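Local atomic coordinates of GTPase HflX (Sulfolobus solfataricus P2, PDB entry 2QTH), a protein that hydrolyses GTP, for which it is specific, and associates with the 50S ribosomal subunit, perhaps acting in protein synthesis or ribosome assembly. Residues 107-112 / 151-156; 182-187 / 262-267; 298-303 / 333-338. One frame throughout, in Å; residues are numbered along the deposited sequence.

Contact 1 of 3, residues 107-112 / 151-156; sequences IELARL and RRINKL. With CD (cadmium ion), chain E.
Turned away from the backbone N (chi1 163°) and bent at the next bond, the side chain of Glu108 brings its carboxylate to Arg152, whose side chain runs extended from CG to NE and crosses it at about a right angle. Arg152 NE donates a nearly straight salt-bridge hydrogen bond of 2.6 Å to Glu108 OE2. The oxygen lies at the guanidinium edge, close to its plane, while the carboxylate plane is turned 75° from it. Because OE2 receives this bond on its anti lone pair, away from OE1, both oxygens can still hold a cadmium ion, with Glu108 OE1 at 2.3 Å from the metal. Together they probably restrict rotation of the carboxylate.

Beside this salt bridge the contact is aliphatic. Leu156 CD1 reaches Glu108 CG at 3.4 Å and also touches Leu112 CD1. Leu112 CB presses tightly on Ile153 CG1, 3.5 Å away. Leu109 and Ile153 cross at about a right angle, Leu109 CD1 meeting Ile153 CG2 at 3.7 Å. Leu112 CD1 also lies against the methylenes of Arg152. The axes of the two segments approach to 9.7 Å at 150°, forming the near-antiparallel helix pair of the HflX middle region.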
loop_
_atom_site.group_PDB
_atom_site.type_symbol
_atom_site.label_atom_id
_atom_site.label_comp_id
_atom_site.label_asym_id
_atom_site.label_seq_id
_atom_site.Cartn_x
_atom_site.Cartn_y
_atom_site.Cartn_z
ATOM N N ILE A 107 -8.659 6.853 -9.392
ATOM C CA ILE A 107 -8.334 5.443 -9.601
ATOM C C ILE A 107 -9.063 4.923 -10.830
ATOM O O ILE A 107 -8.493 4.256 -11.677
ATOM C CB ILE A 107 -8.664 4.608 -8.323
ATOM C CG1 ILE A 107 -7.676 4.997 -7.178
ATOM C CG2 ILE A 107 -8.574 2.965 -8.643
ATOM C CD1 ILE A 107 -8.230 4.782 -5.703
ATOM N N GLU A 108 -10.340 5.235 -10.940
ATOM C CA GLU A 108 -11.145 4.834 -12.059
ATOM C C GLU A 108 -10.634 5.458 -13.430
ATOM O O GLU A 108 -10.520 4.740 -14.457
ATOM C CB GLU A 108 -12.583 5.280 -11.801
ATOM C CG GLU A 108 -13.420 5.272 -13.060
ATOM C CD GLU A 108 -14.072 3.978 -13.448
ATOM O OE1 GLU A 108 -13.676 2.908 -12.970
ATOM O OE2 GLU A 108 -15.033 4.039 -14.291
ATOM N N LEU A 109 -10.231 6.724 -13.353
ATOM C CA LEU A 109 -9.631 7.443 -14.490
ATOM C C LEU A 109 -8.395 6.711 -14.935
ATOM O O LEU A 109 -8.253 6.416 -16.088
ATOM C CB LEU A 109 -9.269 8.863 -14.074
ATOM C CG LEU A 109 -8.623 9.701 -15.248
ATOM C CD1 LEU A 109 -9.508 9.769 -16.514
ATOM C CD2 LEU A 109 -8.288 11.073 -14.705
ATOM N N ALA A 110 -7.461 6.446 -14.028
ATOM C CA ALA A 110 -6.314 5.581 -14.381
ATOM C C ALA A 110 -6.615 4.192 -14.967
ATOM O O ALA A 110 -5.875 3.667 -15.881
ATOM C CB ALA A 110 -5.270 5.482 -13.192
ATOM N N ARG A 111 -7.598 3.502 -14.355
ATOM C CA ARG A 111 -7.926 2.136 -14.860
ATOM C C ARG A 111 -8.517 2.258 -16.350
ATOM O O ARG A 111 -8.209 1.457 -17.288
ATOM C CB ARG A 111 -8.970 1.511 -13.882
ATOM C CG ARG A 111 -8.424 1.098 -12.580
ATOM C CD ARG A 111 -9.631 0.529 -11.666
ATOM N NE ARG A 111 -9.066 -0.358 -10.648
ATOM C CZ ARG A 111 -9.751 -0.803 -9.602
ATOM N NH1 ARG A 111 -10.998 -0.363 -9.418
ATOM N NH2 ARG A 111 -9.225 -1.672 -8.807
ATOM N N LEU A 112 -9.345 3.264 -16.568
ATOM C CA LEU A 112 -9.903 3.524 -17.913
ATOM C C LEU A 112 -8.808 3.808 -18.928
ATOM O O LEU A 112 -8.823 3.273 -20.051
ATOM C CB LEU A 112 -10.871 4.736 -17.860
ATOM C CG LEU A 112 -12.217 4.386 -17.161
ATOM C CD1 LEU A 112 -13.052 5.601 -17.078
ATOM C CD2 LEU A 112 -13.021 3.288 -17.954
ATOM N N ARG A 151 -15.252 9.002 -23.591
ATOM C CA ARG A 151 -16.293 9.846 -22.971
ATOM C C ARG A 151 -16.283 9.741 -21.454
ATOM O O ARG A 151 -16.411 10.766 -20.772
ATOM C CB ARG A 151 -17.731 9.605 -23.499
ATOM C CG ARG A 151 -17.955 9.839 -25.003
ATOM C CD ARG A 151 -19.553 9.769 -25.386
ATOM N NE ARG A 151 -20.166 8.435 -25.237
ATOM C CZ ARG A 151 -20.068 7.470 -26.149
ATOM N NH1 ARG A 151 -19.389 7.694 -27.272
ATOM N NH2 ARG A 151 -20.657 6.272 -25.945
ATOM N N ARG A 152 -16.157 8.522 -20.896
ATOM C CA ARG A 152 -16.057 8.429 -19.431
ATOM C C ARG A 152 -14.769 9.094 -18.953
ATOM O O ARG A 152 -14.771 9.813 -17.981
ATOM C CB ARG A 152 -16.194 6.982 -18.897
ATOM C CG ARG A 152 -16.640 6.980 -17.402
ATOM C CD ARG A 152 -16.938 5.576 -16.817
ATOM N NE ARG A 152 -16.903 5.556 -15.344
ATOM C CZ ARG A 152 -17.821 6.105 -14.538
ATOM N NH1 ARG A 152 -18.898 6.711 -15.040
ATOM N NH2 ARG A 152 -17.663 6.055 -13.205
ATOM N N ILE A 153 -13.663 8.830 -19.628
ATOM C CA ILE A 153 -12.396 9.463 -19.239
ATOM C C ILE A 153 -12.582 11.003 -19.262
ATOM O O ILE A 153 -12.247 11.687 -18.308
ATOM C CB ILE A 153 -11.279 9.015 -20.169
ATOM C CG1 ILE A 153 -10.775 7.615 -19.767
ATOM C CG2 ILE A 153 -10.078 10.058 -20.186
ATOM C CD1 ILE A 153 -9.974 6.942 -20.865
ATOM N N ASN A 154 -13.174 11.542 -20.337
ATOM C CA ASN A 154 -13.385 12.995 -20.425
ATOM C C ASN A 154 -14.294 13.537 -19.311
ATOM O O ASN A 154 -13.957 14.559 -18.631
ATOM C CB ASN A 154 -13.903 13.378 -21.820
ATOM C CG ASN A 154 -12.827 13.302 -22.867
ATOM O OD1 ASN A 154 -11.627 13.320 -22.535
ATOM N ND2 ASN A 154 -13.229 13.192 -24.144
ATOM N N LYS A 155 -15.407 12.829 -19.062
ATOM C CA LYS A 155 -16.242 13.193 -17.935
ATOM C C LYS A 155 -15.503 13.272 -16.590
ATOM O O LYS A 155 -15.651 14.266 -15.834
ATOM C CB LYS A 155 -17.498 12.299 -17.838
ATOM C CG LYS A 155 -18.458 12.731 -16.776
ATOM C CD LYS A 155 -19.454 11.587 -16.492
ATOM C CE LYS A 155 -20.552 11.990 -15.505
ATOM N NZ LYS A 155 -20.845 10.815 -14.616
ATOM N N LEU A 156 -14.718 12.236 -16.260
ATOM C CA LEU A 156 -14.028 12.216 -14.950
ATOM C C LEU A 156 -12.998 13.354 -14.869
ATOM O O LEU A 156 -12.890 14.018 -13.845
ATOM C CB LEU A 156 -13.342 10.855 -14.704
ATOM C CG LEU A 156 -14.196 9.673 -14.238
ATOM C CD1 LEU A 156 -13.381 8.365 -14.389
ATOM C CD2 LEU A 156 -14.661 9.847 -12.811
HETATM CD CD CD E . -14.838 1.411 -14.321
#

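Contact 2 of 3, residues 182-187 / 262-267; sequences IGIVGY and ILVIDS
Strands 182-186 and 262-266 run parallel, their axes inclined by 29°, and Ile262 bonds through both its N and its O to the residues flanking Ile184. Ile262 N donates to Gly183 O at 2.7 Å, Val185 N donates almost straight to Ile262 O at 2.8 Å, and Val264 N follows with a bond to Val185 O.

On one face of the sheet, the side chains of Ile182 and Ile262 cross at about a right angle, with Ile182 CG2 a tight 3.5 Å from Ile262 CG1 and also meeting Ile262 CD1. Ile184 and Ile262 lie side by side, while Ile184 CG2 touches Val264 CG2 at 3.7 Å. From helix 192-200, Leu195 packs on Ile184 and Ile262, and Lys192 on Ile184 and Val264.

Both strands are central members of the P-loop GTPase domain: strand 181-186 runs straight into the phosphate-binding loop at Gly186, the first glycine of the Walker A pattern and inferred to belong to the GTP site.

On the other face, Val185 keeps CG2 between its backbone N and carbonyl carbon, where it meets Leu263 CD1 at 3.9 Å. Leu263, with CG anti to the backbone N (chi1 172°), also brings CD1 over Gly186 CA, and Phe282 of helix 271-288 packs on it.

A side chain at Gly186 would collide with Val264 O, and with phi 141° a CB would also be pressed against the preceding carbonyl oxygen. Tyr187 N is 4.3 Å from Val264 O, and a water spans the gap, accepting from Tyr187 N and donating to Val264 O at 2.6 Å. The Tyr187 hydroxyl is hydrogen-bonded to Ser280.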
loop_
_atom_site.group_PDB
_atom_site.type_symbol
_atom_site.label_atom_id
_atom_site.label_comp_id
_atom_site.label_asym_id
_atom_site.label_seq_id
_atom_site.Cartn_x
_atom_site.Cartn_y
_atom_site.Cartn_z
ATOM N N ILE A 182 -6.558 7.660 14.353
ATOM C CA ILE A 182 -5.140 7.543 14.205
ATOM C C ILE A 182 -4.856 6.720 12.958
ATOM O O ILE A 182 -5.177 5.555 12.890
ATOM C CB ILE A 182 -4.456 6.751 15.335
ATOM C CG1 ILE A 182 -4.812 7.249 16.776
ATOM C CG2 ILE A 182 -2.927 6.799 15.140
ATOM C CD1 ILE A 182 -4.643 8.679 16.983
ATOM N N GLY A 183 -4.140 7.339 12.039
ATOM C CA GLY A 183 -3.768 6.703 10.784
ATOM C C GLY A 183 -2.408 6.079 10.789
ATOM O O GLY A 183 -1.450 6.656 11.329
ATOM N N ILE A 184 -2.290 4.892 10.161
ATOM C CA ILE A 184 -1.014 4.157 10.223
ATOM C C ILE A 184 -0.396 4.370 8.848
ATOM O O ILE A 184 -1.030 3.946 7.797
ATOM C CB ILE A 184 -1.217 2.600 10.449
ATOM C CG1 ILE A 184 -1.695 2.242 11.888
ATOM C CG2 ILE A 184 0.122 1.871 10.315
ATOM C CD1 ILE A 184 -2.841 2.967 12.330
ATOM N N VAL A 185 0.829 4.959 8.832
ATOM C CA VAL A 185 1.509 5.235 7.583
ATOM C C VAL A 185 2.883 4.608 7.647
ATOM O O VAL A 185 3.323 4.125 8.679
ATOM C CB VAL A 185 1.593 6.797 7.264
ATOM C CG1 VAL A 185 0.212 7.351 7.174
ATOM C CG2 VAL A 185 2.390 7.473 8.448
ATOM N N GLY A 186 3.574 4.611 6.505
ATOM C CA GLY A 186 4.885 3.973 6.436
ATOM C C GLY A 186 5.076 3.254 5.108
ATOM O O GLY A 186 4.076 2.951 4.419
ATOM N N TYR A 187 6.326 2.945 4.780
ATOM C CA TYR A 187 6.643 2.244 3.505
ATOM C C TYR A 187 6.155 0.830 3.500
ATOM O O TYR A 187 5.959 0.243 4.532
ATOM C CB TYR A 187 8.128 2.183 3.293
ATOM C CG TYR A 187 8.553 3.413 2.476
ATOM C CD1 TYR A 187 8.986 4.585 3.133
ATOM C CD2 TYR A 187 8.511 3.385 1.091
ATOM C CE1 TYR A 187 9.370 5.717 2.425
ATOM C CE2 TYR A 187 8.833 4.549 0.360
ATOM C CZ TYR A 187 9.300 5.650 1.038
ATOM O OH TYR A 187 9.640 6.734 0.321
ATOM N N ILE A 262 0.494 7.188 13.148
ATOM C CA ILE A 262 1.563 6.303 13.598
ATOM C C ILE A 262 2.421 6.077 12.369
ATOM O O ILE A 262 1.901 5.569 11.375
ATOM C CB ILE A 262 0.990 4.923 14.070
ATOM C CG1 ILE A 262 0.141 5.150 15.403
ATOM C CG2 ILE A 262 2.192 3.816 14.215
ATOM C CD1 ILE A 262 -0.838 3.932 15.886
ATOM N N LEU A 263 3.722 6.400 12.461
ATOM C CA LEU A 263 4.646 6.162 11.348
ATOM C C LEU A 263 5.529 4.985 11.626
ATOM O O LEU A 263 6.288 4.932 12.655
ATOM C CB LEU A 263 5.560 7.379 11.163
ATOM C CG LEU A 263 6.702 7.210 10.171
ATOM C CD1 LEU A 263 6.213 6.948 8.764
ATOM C CD2 LEU A 263 7.667 8.577 10.168
ATOM N N VAL A 264 5.411 4.008 10.750
ATOM C CA VAL A 264 6.051 2.719 10.986
ATOM C C VAL A 264 7.317 2.708 10.192
ATOM O O VAL A 264 7.283 3.106 9.002
ATOM C CB VAL A 264 5.180 1.435 10.665
ATOM C CG1 VAL A 264 5.859 0.222 11.338
ATOM C CG2 VAL A 264 3.727 1.539 11.258
ATOM N N ILE A 265 8.398 2.240 10.805
ATOM C CA ILE A 265 9.774 2.253 10.202
ATOM C C ILE A 265 10.418 0.931 10.486
ATOM O O ILE A 265 10.378 0.448 11.648
ATOM C CB ILE A 265 10.708 3.344 10.795
ATOM C CG1 ILE A 265 10.020 4.724 10.731
ATOM C CG2 ILE A 265 12.094 3.403 9.989
ATOM C CD1 ILE A 265 9.844 5.278 9.259
ATOM N N ASP A 266 11.001 0.330 9.444
ATOM C CA ASP A 266 11.664 -0.958 9.593
ATOM C C ASP A 266 12.995 -0.767 10.342
ATOM O O ASP A 266 13.929 -0.241 9.726
ATOM C CB ASP A 266 11.888 -1.544 8.181
ATOM C CG ASP A 266 12.400 -2.984 8.197
ATOM O OD1 ASP A 266 12.922 -3.426 9.255
ATOM O OD2 ASP A 266 12.322 -3.633 7.141
ATOM N N SER A 267 13.109 -1.222 11.616
ATOM C CA SER A 267 14.402 -1.155 12.347
ATOM C C SER A 267 15.588 -1.951 11.745
ATOM O O SER A 267 16.726 -1.769 12.198
ATOM C CB SER A 267 14.280 -1.528 13.864
ATOM O OG SER A 267 14.108 -2.925 14.055
HETATM O O HOH W 1 8.414 3.682 6.775
#

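Contact 3 of 3, residues 298-303 / 333-338; sequences TLNKID and ISALKR. With GDP (guanosine-5'-diphosphate), chain H.
Two flat side chains that bond to residues 333-338 meet the GDP guanine differently: the Asp303 carboxylate lies at its N1 and N2 edge, close to the ring plane, whereas the Asn300 carboxamide is displaced well out of that plane, toward the Lys301 side, near N7 and O6. The aliphatic chain of Lys301 lies over one ring face; Leu336 lies over the other, with CB 3.4 Å from GDP C6. Ala335 N donates to Asn300 OD1 at 2.9 Å, in the carbonyl plane, while Asn300 ND2 bonds to Ser190 O. Losing the carboxamide, as with an alanine here, would probably leave the Ala335 amide without its acceptor and Ser190 O without the ND2 donor.

Ile333 ties the backbones, its N donating to Leu299 O at 2.8 Å, and Ile333 CD1 packs 3.8 Å from Thr298 CB. Ser334 OG donates to Asp303 OD1 at 2.5 Å from 58° above the carboxylate plane and accepts from Lys337 N in an ST motif, which probably helps to hold the Asp303 carboxylate. In these NKxD and SAL motifs, Asp303 accepts from GDP N1 and N2 and Leu336 N donates to O6; this suits guanine and not adenine, consistent with specificity for GTP.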
loop_
_atom_site.group_PDB
_atom_site.type_symbol
_atom_site.label_atom_id
_atom_site.label_comp_id
_atom_site.label_asym_id
_atom_site.label_seq_id
_atom_site.Cartn_x
_atom_site.Cartn_y
_atom_site.Cartn_z
ATOM N N THR A 298 6.928 4.289 15.288
ATOM C CA THR A 298 7.240 3.027 15.858
ATOM C C THR A 298 8.317 2.359 15.047
ATOM O O THR A 298 8.103 2.019 13.884
ATOM C CB THR A 298 5.981 2.083 15.918
ATOM O OG1 THR A 298 5.401 1.939 14.596
ATOM C CG2 THR A 298 4.903 2.720 16.730
ATOM N N LEU A 299 9.437 2.084 15.710
ATOM C CA LEU A 299 10.549 1.457 15.072
ATOM C C LEU A 299 10.261 -0.023 15.248
ATOM O O LEU A 299 10.245 -0.500 16.365
ATOM C CB LEU A 299 11.781 1.984 15.821
ATOM C CG LEU A 299 13.127 1.608 15.234
ATOM C CD1 LEU A 299 13.128 2.191 13.758
ATOM C CD2 LEU A 299 14.285 2.168 16.055
ATOM N N ASN A 300 9.901 -0.723 14.168
ATOM C CA ASN A 300 9.294 -2.043 14.223
ATOM C C ASN A 300 10.316 -3.079 13.828
ATOM O O ASN A 300 11.362 -2.726 13.312
ATOM C CB ASN A 300 8.099 -2.088 13.193
ATOM C CG ASN A 300 7.210 -3.330 13.324
ATOM O OD1 ASN A 300 6.973 -3.846 14.411
ATOM N ND2 ASN A 300 6.705 -3.818 12.184
ATOM N N LYS A 301 9.966 -4.347 14.032
ATOM C CA LYS A 301 10.755 -5.530 13.639
ATOM C C LYS A 301 12.004 -5.633 14.465
ATOM O O LYS A 301 12.991 -6.215 14.019
ATOM C CB LYS A 301 11.110 -5.554 12.135
ATOM C CG LYS A 301 9.933 -5.320 11.237
ATOM C CD LYS A 301 10.311 -5.601 9.715
ATOM C CE LYS A 301 9.091 -5.654 8.818
ATOM N NZ LYS A 301 9.448 -6.147 7.397
ATOM N N ILE A 302 11.971 -5.063 15.662
ATOM C CA ILE A 302 13.145 -5.004 16.505
ATOM C C ILE A 302 13.696 -6.374 16.829
ATOM O O ILE A 302 14.880 -6.476 17.128
ATOM C CB ILE A 302 12.960 -4.195 17.822
ATOM C CG1 ILE A 302 12.001 -4.917 18.822
ATOM C CG2 ILE A 302 12.682 -2.638 17.505
ATOM C CD1 ILE A 302 11.780 -4.117 20.152
ATOM N N ASP A 303 12.847 -7.399 16.764
ATOM C CA ASP A 303 13.296 -8.781 16.966
ATOM C C ASP A 303 14.353 -9.232 15.947
ATOM O O ASP A 303 15.221 -10.062 16.279
ATOM C CB ASP A 303 12.114 -9.779 16.933
ATOM C CG ASP A 303 11.271 -9.643 15.703
ATOM O OD1 ASP A 303 10.609 -8.573 15.534
ATOM O OD2 ASP A 303 11.244 -10.610 14.912
ATOM N N ILE A 333 9.182 -1.481 18.790
ATOM C CA ILE A 333 8.237 -2.570 18.993
ATOM C C ILE A 333 8.597 -3.704 18.085
ATOM O O ILE A 333 9.393 -3.566 17.147
ATOM C CB ILE A 333 6.747 -2.174 18.590
ATOM C CG1 ILE A 333 6.722 -1.828 17.087
ATOM C CG2 ILE A 333 6.209 -1.026 19.478
ATOM C CD1 ILE A 333 5.315 -1.636 16.497
ATOM N N SER A 334 8.019 -4.853 18.364
ATOM C CA SER A 334 7.945 -5.932 17.369
ATOM C C SER A 334 6.484 -6.338 17.221
ATOM O O SER A 334 5.901 -6.919 18.132
ATOM C CB SER A 334 8.837 -7.117 17.683
ATOM O OG SER A 334 8.450 -8.173 16.822
ATOM N N ALA A 335 5.868 -5.936 16.125
ATOM C CA ALA A 335 4.435 -6.294 15.934
ATOM C C ALA A 335 4.239 -7.801 15.740
ATOM O O ALA A 335 3.201 -8.328 16.142
ATOM C CB ALA A 335 3.795 -5.507 14.799
ATOM N N LEU A 336 5.264 -8.476 15.209
ATOM C CA LEU A 336 5.236 -9.920 14.984
ATOM C C LEU A 336 5.404 -10.685 16.282
ATOM O O LEU A 336 4.686 -11.649 16.543
ATOM C CB LEU A 336 6.376 -10.376 14.051
ATOM C CG LEU A 336 6.537 -11.891 13.854
ATOM C CD1 LEU A 336 5.454 -12.364 12.818
ATOM C CD2 LEU A 336 8.017 -12.274 13.390
ATOM N N LYS A 337 6.370 -10.270 17.095
ATOM C CA LYS A 337 6.694 -11.029 18.299
ATOM C C LYS A 337 5.983 -10.492 19.524
ATOM O O LYS A 337 6.098 -11.071 20.623
ATOM C CB LYS A 337 8.196 -11.076 18.514
ATOM C CG LYS A 337 8.897 -12.080 17.601
ATOM C CD LYS A 337 8.263 -13.462 17.609
ATOM C CE LYS A 337 8.870 -14.286 16.498
ATOM N NZ LYS A 337 9.130 -15.680 16.925
ATOM N N ARG A 338 5.248 -9.406 19.345
ATOM C CA ARG A 338 4.442 -8.817 20.412
ATOM C C ARG A 338 5.371 -8.276 21.489
ATOM O O ARG A 338 5.216 -8.558 22.692
ATOM C CB ARG A 338 3.379 -9.852 20.991
ATOM C CG ARG A 338 2.112 -10.053 20.099
ATOM C CD ARG A 338 1.237 -11.324 20.401
ATOM N NE ARG A 338 2.140 -12.469 20.572
ATOM C CZ ARG A 338 2.423 -13.397 19.663
ATOM N NH1 ARG A 338 1.790 -13.443 18.494
ATOM N NH2 ARG A 338 3.316 -14.328 19.951
HETATM P PB GDP H . 3.213 -3.553 5.351
HETATM O O1B GDP H . 3.364 -3.757 3.843
HETATM O O2B GDP H . 3.761 -2.186 5.712
HETATM O O3B GDP H . 1.772 -3.562 5.672
HETATM O O3A GDP H . 3.904 -4.638 6.255
HETATM P PA GDP H . 3.109 -5.965 6.956
HETATM O O1A GDP H . 2.518 -5.937 8.294
HETATM O O2A GDP H . 2.176 -6.572 5.924
HETATM O "O5'" GDP H . 4.493 -6.744 7.226
HETATM C "C5'" GDP H . 5.508 -6.804 6.224
HETATM C "C4'" GDP H . 6.131 -8.192 6.352
HETATM O "O4'" GDP H . 6.982 -8.127 7.504
HETATM C "C3'" GDP H . 5.142 -9.307 6.642
HETATM O "O3'" GDP H . 5.816 -10.511 6.270
HETATM C "C2'" GDP H . 5.024 -9.286 8.146
HETATM O "O2'" GDP H . 4.780 -10.588 8.675
HETATM C "C1'" GDP H . 6.414 -8.844 8.604
HETATM N N9 GDP H . 6.411 -8.079 9.882
HETATM C C8 GDP H . 5.565 -7.108 10.328
HETATM N N7 GDP H . 5.893 -6.643 11.589
HETATM C C5 GDP H . 6.997 -7.374 11.962
HETATM C C6 GDP H . 7.895 -7.465 13.144
HETATM O O6 GDP H . 7.692 -6.738 14.105
HETATM N N1 GDP H . 8.951 -8.320 13.154
HETATM C C2 GDP H . 9.194 -9.134 12.124
HETATM N N2 GDP H . 10.255 -9.981 12.243
HETATM N N3 GDP H . 8.417 -9.130 10.975
HETATM C C4 GDP H . 7.330 -8.304 10.847
#

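In the fold
Contacts 2 and 3 are buried contacts of one G domain and touch directly: strands 260-266 and 295-300 are neighbours in its sheet, probably hydrogen-bonded from Thr298 N to Leu263 O, and the centres of the two contacts lie about 12 Å apart. Contact 2 is sheet core, held by backbone bonds and branched aliphatic side chains, whereas contact 3 sits at the strand ends, where polar side chains face the nucleotide. Contact 1 is separate, about 31 Å between centres from contact 2 and on the opposite side of the chain's centre. It pairs helices 101-121 and 145-164 through side chains, only partly buried, with a charged, metal-binding edge remote from the GTP site.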